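Local coordinates for tumor necrosis factor ligand superfamily member 9 (Mus musculus, PDB 6MKB), which binds the receptor TNFRSF9 (4-1BB) as a cytokine of the tumor necrosis factor family and induces proliferation of activated peripheral blood T-cells, at residues K12-N17 with S36-Q41; N23-W28 with R130-L135; Y60-E65 with L85-K90. All blocks are in the same frame, centred on the assembly; numbering follows the deposited sequence.

Contact 1: K12-N17 with S36-Q41; sequences KLLAKN and SSYLSQ. With SO4 (sulfate ion), chain M.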
loop_
_atom_site.group_PDB
_atom_site.type_symbol
_atom_site.label_atom_id
_atom_site.label_comp_id
_atom_site.label_asym_id
_atom_site.label_seq_id
_atom_site.Cartn_x
_atom_site.Cartn_y
_atom_site.Cartn_z
ATOM N N LYS B 12 -11.660 -5.518 -4.521
ATOM C CA LYS B 12 -10.585 -6.101 -3.714
ATOM C C LYS B 12 -10.685 -7.603 -3.833
ATOM O O LYS B 12 -11.533 -8.218 -3.183
ATOM C CB LYS B 12 -10.601 -5.643 -2.236
ATOM C CG LYS B 12 -9.319 -6.045 -1.500
ATOM C CD LYS B 12 -9.333 -5.754 0.004
ATOM C CE LYS B 12 -8.230 -6.555 0.655
ATOM N NZ LYS B 12 -8.027 -6.197 2.074
ATOM N N LEU B 13 -9.868 -8.175 -4.724
ATOM C CA LEU B 13 -9.797 -9.612 -5.004
ATOM C C LEU B 13 -8.793 -10.248 -4.081
ATOM O O LEU B 13 -7.841 -9.589 -3.697
ATOM C CB LEU B 13 -9.428 -9.885 -6.483
ATOM C CG LEU B 13 -10.295 -9.189 -7.539
ATOM C CD1 LEU B 13 -9.802 -9.485 -8.918
ATOM C CD2 LEU B 13 -11.744 -9.567 -7.423
ATOM N N LEU B 14 -9.015 -11.511 -3.702
ATOM C CA LEU B 14 -8.132 -12.259 -2.799
ATOM C C LEU B 14 -7.573 -13.433 -3.562
ATOM O O LEU B 14 -8.315 -14.145 -4.232
ATOM C CB LEU B 14 -8.869 -12.703 -1.515
ATOM C CG LEU B 14 -9.602 -11.615 -0.696
ATOM C CD1 LEU B 14 -10.246 -12.234 0.520
ATOM C CD2 LEU B 14 -8.659 -10.489 -0.256
ATOM N N ALA B 15 -6.250 -13.582 -3.535
ATOM C CA ALA B 15 -5.553 -14.584 -4.324
ATOM C C ALA B 15 -5.887 -16.006 -3.906
ATOM O O ALA B 15 -5.919 -16.316 -2.713
ATOM C CB ALA B 15 -4.047 -14.355 -4.237
ATOM N N LYS B 16 -6.112 -16.876 -4.900
ATOM C CA LYS B 16 -6.291 -18.306 -4.665
ATOM C C LYS B 16 -4.953 -18.846 -4.152
ATOM O O LYS B 16 -3.906 -18.240 -4.412
ATOM C CB LYS B 16 -6.742 -19.015 -5.936
ATOM C CG LYS B 16 -8.224 -18.852 -6.231
ATOM C CD LYS B 16 -8.658 -19.826 -7.305
ATOM C CE LYS B 16 -10.069 -19.583 -7.779
ATOM N NZ LYS B 16 -10.508 -20.598 -8.774
ATOM N N ASN B 17 -4.983 -19.921 -3.367
ATOM C CA ASN B 17 -3.771 -20.477 -2.779
ATOM C C ASN B 17 -2.743 -20.902 -3.829
ATOM O O ASN B 17 -3.084 -21.306 -4.939
ATOM C CB ASN B 17 -4.103 -21.639 -1.839
ATOM C CG ASN B 17 -4.552 -21.174 -0.473
ATOM O OD1 ASN B 17 -4.844 -19.988 -0.246
ATOM N ND2 ASN B 17 -4.617 -22.097 0.473
ATOM N N SER B 36 -21.835 -12.959 -2.404
ATOM C CA SER B 36 -21.404 -11.556 -2.304
ATOM C C SER B 36 -20.003 -11.360 -2.904
ATOM O O SER B 36 -18.999 -11.868 -2.381
ATOM C CB SER B 36 -21.461 -11.055 -0.863
ATOM O OG SER B 36 -22.684 -10.374 -0.625
ATOM N N SER B 37 -19.969 -10.660 -4.057
ATOM C CA SER B 37 -18.736 -10.421 -4.799
ATOM C C SER B 37 -17.926 -9.298 -4.192
ATOM O O SER B 37 -18.478 -8.348 -3.621
ATOM C CB SER B 37 -19.011 -10.138 -6.278
ATOM O OG SER B 37 -19.597 -8.866 -6.504
ATOM N N TYR B 38 -16.594 -9.415 -4.352
ATOM C CA TYR B 38 -15.585 -8.446 -3.924
ATOM C C TYR B 38 -15.507 -7.258 -4.914
ATOM O O TYR B 38 -14.716 -6.342 -4.704
ATOM C CB TYR B 38 -14.227 -9.147 -3.787
ATOM C CG TYR B 38 -14.149 -10.080 -2.598
ATOM C CD1 TYR B 38 -14.086 -9.584 -1.298
ATOM C CD2 TYR B 38 -14.098 -11.457 -2.771
ATOM C CE1 TYR B 38 -14.005 -10.439 -0.199
ATOM C CE2 TYR B 38 -14.024 -12.323 -1.680
ATOM C CZ TYR B 38 -13.995 -11.812 -0.393
ATOM O OH TYR B 38 -13.920 -12.675 0.680
ATOM N N LEU B 39 -16.387 -7.262 -5.944
ATOM C CA LEU B 39 -16.489 -6.249 -6.986
ATOM C C LEU B 39 -17.781 -5.446 -6.946
ATOM O O LEU B 39 -18.880 -5.999 -6.827
ATOM C CB LEU B 39 -16.400 -6.894 -8.378
ATOM C CG LEU B 39 -15.136 -7.655 -8.705
ATOM C CD1 LEU B 39 -15.409 -9.138 -8.729
ATOM C CD2 LEU B 39 -14.623 -7.257 -10.030
ATOM N N SER B 40 -17.651 -4.148 -7.167
ATOM C CA SER B 40 -18.805 -3.279 -7.302
ATOM C C SER B 40 -19.243 -3.315 -8.767
ATOM O O SER B 40 -18.631 -4.018 -9.567
ATOM C CB SER B 40 -18.454 -1.862 -6.861
ATOM O OG SER B 40 -17.703 -1.217 -7.872
ATOM N N GLN B 41 -20.277 -2.554 -9.130
ATOM C CA GLN B 41 -20.691 -2.441 -10.523
ATOM C C GLN B 41 -19.611 -1.619 -11.257
ATOM O O GLN B 41 -18.832 -0.893 -10.623
ATOM C CB GLN B 41 -22.092 -1.801 -10.617
ATOM C CG GLN B 41 -23.068 -2.538 -11.560
ATOM C CD GLN B 41 -23.570 -3.884 -11.052
ATOM O OE1 GLN B 41 -24.078 -4.012 -9.927
ATOM N NE2 GLN B 41 -23.445 -4.917 -11.882
HETATM S S SO4 M . -7.584 -22.255 -3.414
HETATM O O1 SO4 M . -6.495 -22.046 -4.404
HETATM O O2 SO4 M . -8.833 -22.570 -4.165
HETATM O O3 SO4 M . -7.236 -23.420 -2.555
HETATM O O4 SO4 M . -7.753 -21.043 -2.569
#

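Contact 2: N23-W28 with R130-L135; sequences NTTLNW and RLSVGL. With NAG (2-acetamido-2-deoxy-beta-D-glucopyranose), chain F.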
loop_
_atom_site.group_PDB
_atom_site.type_symbol
_atom_site.label_atom_id
_atom_site.label_comp_id
_atom_site.label_asym_id
_atom_site.label_seq_id
_atom_site.Cartn_x
_atom_site.Cartn_y
_atom_site.Cartn_z
ATOM N N ASN B 23 6.736 -18.679 -11.645
ATOM C CA ASN B 23 6.391 -17.597 -12.558
ATOM C C ASN B 23 5.097 -17.989 -13.255
ATOM O O ASN B 23 5.092 -18.932 -14.046
ATOM C CB ASN B 23 7.555 -17.299 -13.529
ATOM C CG ASN B 23 8.812 -16.812 -12.845
ATOM O OD1 ASN B 23 8.804 -16.334 -11.708
ATOM N ND2 ASN B 23 9.923 -16.928 -13.529
ATOM N N THR B 24 3.982 -17.314 -12.894
ATOM C CA THR B 24 2.620 -17.600 -13.381
ATOM C C THR B 24 1.678 -16.385 -13.215
ATOM O O THR B 24 1.977 -15.461 -12.461
ATOM C CB THR B 24 2.038 -18.820 -12.584
ATOM O OG1 THR B 24 0.807 -19.254 -13.170
ATOM C CG2 THR B 24 1.807 -18.517 -11.087
ATOM N N THR B 25 0.503 -16.436 -13.844
ATOM C CA THR B 25 -0.506 -15.402 -13.643
ATOM C C THR B 25 -1.375 -15.889 -12.493
ATOM O O THR B 25 -1.825 -17.045 -12.495
ATOM C CB THR B 25 -1.258 -15.105 -14.924
ATOM O OG1 THR B 25 -0.331 -14.497 -15.827
ATOM C CG2 THR B 25 -2.434 -14.165 -14.696
ATOM N N LEU B 26 -1.555 -15.048 -11.486
ATOM C CA LEU B 26 -2.327 -15.433 -10.327
ATOM C C LEU B 26 -3.829 -15.522 -10.621
ATOM O O LEU B 26 -4.384 -14.733 -11.413
ATOM C CB LEU B 26 -2.093 -14.460 -9.165
ATOM C CG LEU B 26 -0.752 -14.540 -8.455
ATOM C CD1 LEU B 26 -0.669 -13.491 -7.403
ATOM C CD2 LEU B 26 -0.504 -15.919 -7.835
ATOM N N ASN B 27 -4.464 -16.508 -9.963
ATOM C CA ASN B 27 -5.895 -16.737 -9.960
ATOM C C ASN B 27 -6.465 -15.986 -8.763
ATOM O O ASN B 27 -5.798 -15.868 -7.733
ATOM C CB ASN B 27 -6.198 -18.231 -9.888
ATOM C CG ASN B 27 -6.264 -18.874 -11.248
ATOM O OD1 ASN B 27 -7.097 -18.520 -12.096
ATOM N ND2 ASN B 27 -5.385 -19.835 -11.490
ATOM N N TRP B 28 -7.669 -15.460 -8.890
ATOM C CA TRP B 28 -8.289 -14.682 -7.832
ATOM C C TRP B 28 -9.684 -15.201 -7.488
ATOM O O TRP B 28 -10.413 -15.679 -8.367
ATOM C CB TRP B 28 -8.372 -13.185 -8.248
ATOM C CG TRP B 28 -7.031 -12.606 -8.562
ATOM C CD1 TRP B 28 -6.388 -12.633 -9.768
ATOM C CD2 TRP B 28 -6.083 -12.082 -7.614
ATOM N NE1 TRP B 28 -5.100 -12.159 -9.630
ATOM C CE2 TRP B 28 -4.889 -11.810 -8.320
ATOM C CE3 TRP B 28 -6.162 -11.723 -6.257
ATOM C CZ2 TRP B 28 -3.776 -11.233 -7.705
ATOM C CZ3 TRP B 28 -5.053 -11.177 -5.646
ATOM C CH2 TRP B 28 -3.861 -10.981 -6.355
ATOM N N ARG B 130 -8.083 -4.145 -19.054
ATOM C CA ARG B 130 -7.899 -5.479 -18.485
ATOM C C ARG B 130 -6.616 -5.477 -17.680
ATOM O O ARG B 130 -5.577 -4.989 -18.148
ATOM C CB ARG B 130 -7.886 -6.562 -19.590
ATOM C CG ARG B 130 -9.222 -6.635 -20.292
ATOM C CD ARG B 130 -9.199 -7.502 -21.512
ATOM N NE ARG B 130 -10.568 -7.871 -21.833
ATOM C CZ ARG B 130 -11.177 -8.970 -21.413
ATOM N NH1 ARG B 130 -10.517 -9.877 -20.700
ATOM N NH2 ARG B 130 -12.465 -9.153 -21.660
ATOM N N LEU B 131 -6.714 -5.964 -16.442
ATOM C CA LEU B 131 -5.630 -5.994 -15.477
ATOM C C LEU B 131 -5.500 -7.393 -14.885
ATOM O O LEU B 131 -6.460 -7.931 -14.352
ATOM C CB LEU B 131 -5.945 -4.970 -14.368
ATOM C CG LEU B 131 -5.244 -3.600 -14.310
ATOM C CD1 LEU B 131 -5.085 -2.954 -15.625
ATOM C CD2 LEU B 131 -6.016 -2.651 -13.429
ATOM N N SER B 132 -4.339 -7.997 -15.029
ATOM C CA SER B 132 -4.026 -9.297 -14.454
ATOM C C SER B 132 -2.758 -9.115 -13.598
ATOM O O SER B 132 -2.096 -8.072 -13.696
ATOM C CB SER B 132 -3.872 -10.370 -15.537
ATOM O OG SER B 132 -2.689 -10.238 -16.303
ATOM N N VAL B 133 -2.444 -10.081 -12.729
ATOM C CA VAL B 133 -1.272 -9.978 -11.862
ATOM C C VAL B 133 -0.419 -11.233 -12.002
ATOM O O VAL B 133 -0.900 -12.353 -11.791
ATOM C CB VAL B 133 -1.680 -9.731 -10.379
ATOM C CG1 VAL B 133 -0.450 -9.605 -9.460
ATOM C CG2 VAL B 133 -2.579 -8.501 -10.259
ATOM N N GLY B 134 0.843 -11.027 -12.317
ATOM C CA GLY B 134 1.804 -12.108 -12.425
ATOM C C GLY B 134 2.670 -12.231 -11.193
ATOM O O GLY B 134 3.153 -11.236 -10.645
ATOM N N LEU B 135 2.829 -13.457 -10.721
ATOM C CA LEU B 135 3.754 -13.755 -9.650
ATOM C C LEU B 135 5.138 -14.020 -10.313
ATOM O O LEU B 135 5.214 -14.795 -11.260
ATOM C CB LEU B 135 3.248 -14.960 -8.829
ATOM C CG LEU B 135 4.223 -15.540 -7.762
ATOM C CD1 LEU B 135 4.445 -14.566 -6.589
ATOM C CD2 LEU B 135 3.746 -16.895 -7.278
HETATM C C1 NAG F . 11.200 -16.520 -13.023
HETATM C C2 NAG F . 12.187 -17.686 -12.998
HETATM C C3 NAG F . 13.560 -17.170 -12.567
HETATM C C4 NAG F . 14.024 -15.942 -13.357
HETATM C C5 NAG F . 12.926 -14.884 -13.418
HETATM C C6 NAG F . 13.275 -13.727 -14.346
HETATM C C7 NAG F . 11.460 -19.900 -12.143
HETATM C C8 NAG F . 10.627 -20.477 -11.044
HETATM N N2 NAG F . 11.749 -18.615 -11.984
HETATM O O3 NAG F . 14.524 -18.232 -12.653
HETATM O O4 NAG F . 15.189 -15.383 -12.744
HETATM O O5 NAG F . 11.690 -15.465 -13.862
HETATM O O6 NAG F . 12.409 -12.645 -13.993
HETATM O O7 NAG F . 11.836 -20.593 -13.069
HETATM O O HOH W 1 -4.427 -12.153 -12.309
#

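Contact 3: Y60-E65 with L85-K90; sequences YYVFLE and LVLQAK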
loop_
_atom_site.group_PDB
_atom_site.type_symbol
_atom_site.label_atom_id
_atom_site.label_comp_id
_atom_site.label_asym_id
_atom_site.label_seq_id
_atom_site.Cartn_x
_atom_site.Cartn_y
_atom_site.Cartn_z
ATOM N N TYR B 60 -7.726 5.717 -11.613
ATOM C CA TYR B 60 -7.955 4.670 -10.627
ATOM C C TYR B 60 -6.772 4.543 -9.696
ATOM O O TYR B 60 -5.622 4.623 -10.135
ATOM C CB TYR B 60 -8.199 3.294 -11.306
ATOM C CG TYR B 60 -9.552 3.129 -11.963
ATOM C CD1 TYR B 60 -9.802 3.650 -13.233
ATOM C CD2 TYR B 60 -10.573 2.420 -11.334
ATOM C CE1 TYR B 60 -11.046 3.501 -13.845
ATOM C CE2 TYR B 60 -11.817 2.253 -11.942
ATOM C CZ TYR B 60 -12.057 2.811 -13.192
ATOM O OH TYR B 60 -13.287 2.665 -13.795
ATOM N N TYR B 61 -7.057 4.314 -8.413
ATOM C CA TYR B 61 -6.045 4.003 -7.430
ATOM C C TYR B 61 -5.938 2.492 -7.474
ATOM O O TYR B 61 -6.907 1.812 -7.128
ATOM C CB TYR B 61 -6.462 4.534 -6.063
ATOM C CG TYR B 61 -5.520 4.208 -4.922
ATOM C CD1 TYR B 61 -5.512 2.943 -4.337
ATOM C CD2 TYR B 61 -4.742 5.196 -4.334
ATOM C CE1 TYR B 61 -4.690 2.652 -3.254
ATOM C CE2 TYR B 61 -3.949 4.926 -3.227
ATOM C CZ TYR B 61 -3.896 3.643 -2.711
ATOM O OH TYR B 61 -3.091 3.364 -1.625
ATOM N N VAL B 62 -4.834 1.956 -8.015
ATOM C CA VAL B 62 -4.660 0.509 -8.138
ATOM C C VAL B 62 -3.730 0.072 -7.029
ATOM O O VAL B 62 -2.750 0.771 -6.740
ATOM C CB VAL B 62 -4.152 0.101 -9.543
ATOM C CG1 VAL B 62 -4.273 -1.408 -9.743
ATOM C CG2 VAL B 62 -4.904 0.844 -10.637
ATOM N N PHE B 63 -4.063 -1.041 -6.355
ATOM C CA PHE B 63 -3.265 -1.529 -5.234
ATOM C C PHE B 63 -3.017 -3.023 -5.341
ATOM O O PHE B 63 -3.826 -3.776 -5.890
ATOM C CB PHE B 63 -3.910 -1.171 -3.878
ATOM C CG PHE B 63 -5.280 -1.757 -3.615
ATOM C CD1 PHE B 63 -5.420 -3.017 -3.028
ATOM C CD2 PHE B 63 -6.432 -1.036 -3.913
ATOM C CE1 PHE B 63 -6.688 -3.571 -2.808
ATOM C CE2 PHE B 63 -7.699 -1.581 -3.666
ATOM C CZ PHE B 63 -7.818 -2.840 -3.112
ATOM N N LEU B 64 -1.863 -3.428 -4.789
ATOM C CA LEU B 64 -1.350 -4.781 -4.645
ATOM C C LEU B 64 -0.858 -4.951 -3.240
ATOM O O LEU B 64 -0.179 -4.062 -2.717
ATOM C CB LEU B 64 -0.204 -5.069 -5.610
ATOM C CG LEU B 64 -0.504 -5.087 -7.107
ATOM C CD1 LEU B 64 0.823 -5.098 -7.927
ATOM C CD2 LEU B 64 -1.369 -6.294 -7.487
ATOM N N GLU B 65 -1.178 -6.098 -2.627
ATOM C CA GLU B 65 -0.669 -6.427 -1.308
ATOM C C GLU B 65 -0.200 -7.876 -1.298
ATOM O O GLU B 65 -1.014 -8.779 -1.431
ATOM C CB GLU B 65 -1.705 -6.168 -0.224
ATOM C CG GLU B 65 -1.110 -6.386 1.157
ATOM C CD GLU B 65 -1.952 -5.882 2.303
ATOM O OE1 GLU B 65 -1.521 -6.077 3.461
ATOM O OE2 GLU B 65 -3.036 -5.303 2.054
ATOM N N LEU B 85 5.141 -9.110 -7.494
ATOM C CA LEU B 85 3.752 -9.061 -7.971
ATOM C C LEU B 85 3.784 -8.046 -9.089
ATOM O O LEU B 85 4.101 -6.878 -8.835
ATOM C CB LEU B 85 2.734 -8.682 -6.890
ATOM C CG LEU B 85 2.374 -9.699 -5.797
ATOM C CD1 LEU B 85 1.175 -9.206 -5.036
ATOM C CD2 LEU B 85 2.098 -11.106 -6.361
ATOM N N VAL B 86 3.609 -8.502 -10.334
ATOM C CA VAL B 86 3.712 -7.636 -11.506
ATOM C C VAL B 86 2.326 -7.352 -12.060
ATOM O O VAL B 86 1.633 -8.282 -12.453
ATOM C CB VAL B 86 4.652 -8.260 -12.589
ATOM C CG1 VAL B 86 4.787 -7.342 -13.800
ATOM C CG2 VAL B 86 6.037 -8.599 -12.021
ATOM N N LEU B 87 1.923 -6.063 -12.092
ATOM C CA LEU B 87 0.628 -5.646 -12.638
ATOM C C LEU B 87 0.716 -5.669 -14.144
ATOM O O LEU B 87 1.518 -4.946 -14.694
ATOM C CB LEU B 87 0.204 -4.246 -12.131
ATOM C CG LEU B 87 -1.196 -3.741 -12.608
ATOM C CD1 LEU B 87 -2.332 -4.569 -12.037
ATOM C CD2 LEU B 87 -1.397 -2.297 -12.266
ATOM N N GLN B 88 -0.084 -6.523 -14.801
ATOM C CA GLN B 88 -0.119 -6.708 -16.254
ATOM C C GLN B 88 -1.362 -6.018 -16.824
ATOM O O GLN B 88 -2.475 -6.489 -16.621
ATOM C CB GLN B 88 -0.092 -8.206 -16.593
ATOM C CG GLN B 88 1.137 -8.955 -16.027
ATOM C CD GLN B 88 0.981 -10.464 -15.972
ATOM O OE1 GLN B 88 -0.123 -11.036 -16.085
ATOM N NE2 GLN B 88 2.099 -11.146 -15.796
ATOM N N ALA B 89 -1.177 -4.868 -17.488
ATOM C CA ALA B 89 -2.259 -4.051 -18.046
ATOM C C ALA B 89 -2.378 -4.189 -19.566
ATOM O O ALA B 89 -1.371 -4.159 -20.281
ATOM C CB ALA B 89 -2.050 -2.590 -17.679
ATOM N N LYS B 90 -3.633 -4.352 -20.044
ATOM C CA LYS B 90 -4.038 -4.444 -21.451
ATOM C C LYS B 90 -5.104 -3.367 -21.738
ATOM O O LYS B 90 -6.236 -3.524 -21.300
ATOM C CB LYS B 90 -4.585 -5.840 -21.777
ATOM C CG LYS B 90 -3.528 -6.889 -22.073
ATOM C CD LYS B 90 -4.159 -8.264 -22.276
ATOM C CE LYS B 90 -3.170 -9.352 -21.970
ATOM N NZ LYS B 90 -3.818 -10.691 -21.961
#

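Contact 1: K12-N17 with S36-Q41
Tyr38 lays one face of its ring over the end of Leu14. The leucine CG sits above that face. Its CD1 methyl reaches the phenol end of the ring, with Leu14 CD1 3.7 Å from Tyr38 OH. The two side chains cross at about a right angle. Tyr38 has CG beside its own backbone N (chi1 -71°), which lays the ring along the strand from Lys12 toward Leu14. At the root of the ring, Tyr38 CB packs tightly on Lys12 O, 2.9 Å away. One backbone hydrogen bond ties the pieces together: Lys12 N donates to Tyr38 O over 3.2 Å, at 159° at the hydrogen. The donor stands above the carbonyl plane and misses the lone pairs. Residues 12-15 belong to strand 10-15 in the β-sandwich of the TNF homology domain. Residues 36-41 belong to the loop between strands 24-29 and 43-46, and they lie against that strand at the surface. Leu13 turns away from the loop at its root, but its end comes back, and Leu13 CD2 meets Leu39 CD1 at 3.9 Å, the two leucines crossing obliquely. Tyr45 touches both. Ser37 OG braces the loop, donating to Leu39 O in the carbonyl plane, on a lone pair. Lys12 also packs on Leu122 of the second subunit. Past the strand end, Asn17 N donates to a sulfate ion, probably from the crystallisation liquor. The bond from Asn17 N to sulfate O4 is nearly straight, 3.1 Å with 171° at the hydrogen. A second, to O1, is bent and weak.

Contact 2: N23-W28 with R130-L135
One water between the two segments is held by three hydrogen bonds. It donates to Leu26 O at 2.7 Å. It accepts from Trp28 NE1 and from Val133 N, the latter at 2.9 Å. The water lies in the plane of the Trp28 ring, at its edge beside NE1. It fills the place where the two backbones part and satisfies polar atoms of both. On the other side of Leu26 the strands pair directly. Leu26 N donates to Val133 O over 2.8 Å, nearly along the C=O axis. Thr24 and Leu135 form an antiparallel hydrogen-bonded pair, with Leu135 N to Thr24 O the shorter bond at 2.8 Å. Thr25 and Gly134 are the non-hydrogen-bonded pair, their CA atoms only 4.2 Å apart. This antiparallel pairing joins strand 24-29 to strand 129-140 in the β-sandwich of the TNF homology domain. Inside the sandwich, Trp28 turns the edge of its benzene ring to Val133, with Trp28 CZ2 3.7 Å from Val133 CB. Phe159 meets both residues. Leu26 crosses Leu135 obliquely, its CD2 4.0 Å from Leu135 CB. Across the sheet from Leu135, Thr25 CG2 packs on Ser132 CB at 4.1 Å. Thr25 has CG2 anti to the backbone N, which puts OG1 beside that N; Ser132 OG is hydrogen-bonded to Gln88. Asn23 ND2 is covalently bound to NAG C1, and Asn23 OD1 accepts from Ala137 N, which helps to fix the amide that carries the glycan.

Contact 3: Y60-E65 with L85-K90
Segments 60-65 and 85-90, of strands 58-70 and 80-90, run roughly antiparallel, with 153° between their directions, and their axes come no nearer than 8.7 Å. That spacing is too wide for backbone pairing. The strands face each other through side chains, across the interior of the jelly-roll sandwich of the TNF homology domain. Val62, Leu64, Leu85 and Leu87 all point into the gap. Val62 CG1, anti to the backbone N (chi1 -168°), meets Leu87 CD2 at 3.9 Å, and the two side chains cross obliquely. Leu87 also has CG anti to its backbone N (chi1 -177°), which carries its branch toward the valine. Leu64 sends one methyl between two residues. Leu64 CD1 lies 3.8 Å from Leu85 O and 4.3 Å from Leu87 CB. Leu85 CD1 in turn reaches the backbone of the first segment, 4.2 Å from Glu65 C. Val133 and Trp119 pack on Leu64, and Phe159 on Leu87. On the other side of segment 60-65, the rings of Tyr61 and Phe63 meet Phe63 and Tyr61 of the second subunit. The side-chain groups that touch are all aliphatic, and two of them also rest on backbone carbonyls; van der Waals packing and the exclusion of water therefore carry the contact.

How the contacts relate
Contacts 2 and 3 are buried, while contact 1 lies at the surface. Contacts 1 and 2 hold neighbouring strands, 10-15 and 24-29, and Lys16 N probably bonds to Asn27 O. The Trp28 ring packs against the backbone of Leu13 to Ala15, so it joins the two contacts. Contacts 2 and 3 meet where strand 129-140 pairs with strand 80-90: Lys90 N probably bonds to Arg130 O, and Ser132 OG to Gln88 OE1. Contact 2 works within a sheet, by backbone bonds and a water. Contact 3 works across the sandwich, mainly by aliphatic packing. Contact 1 lays a loop on strand 10-15 with one backbone bond, a tyrosine and a pair of leucines. Lys12 packs on Phe63, linking contacts 1 and 3.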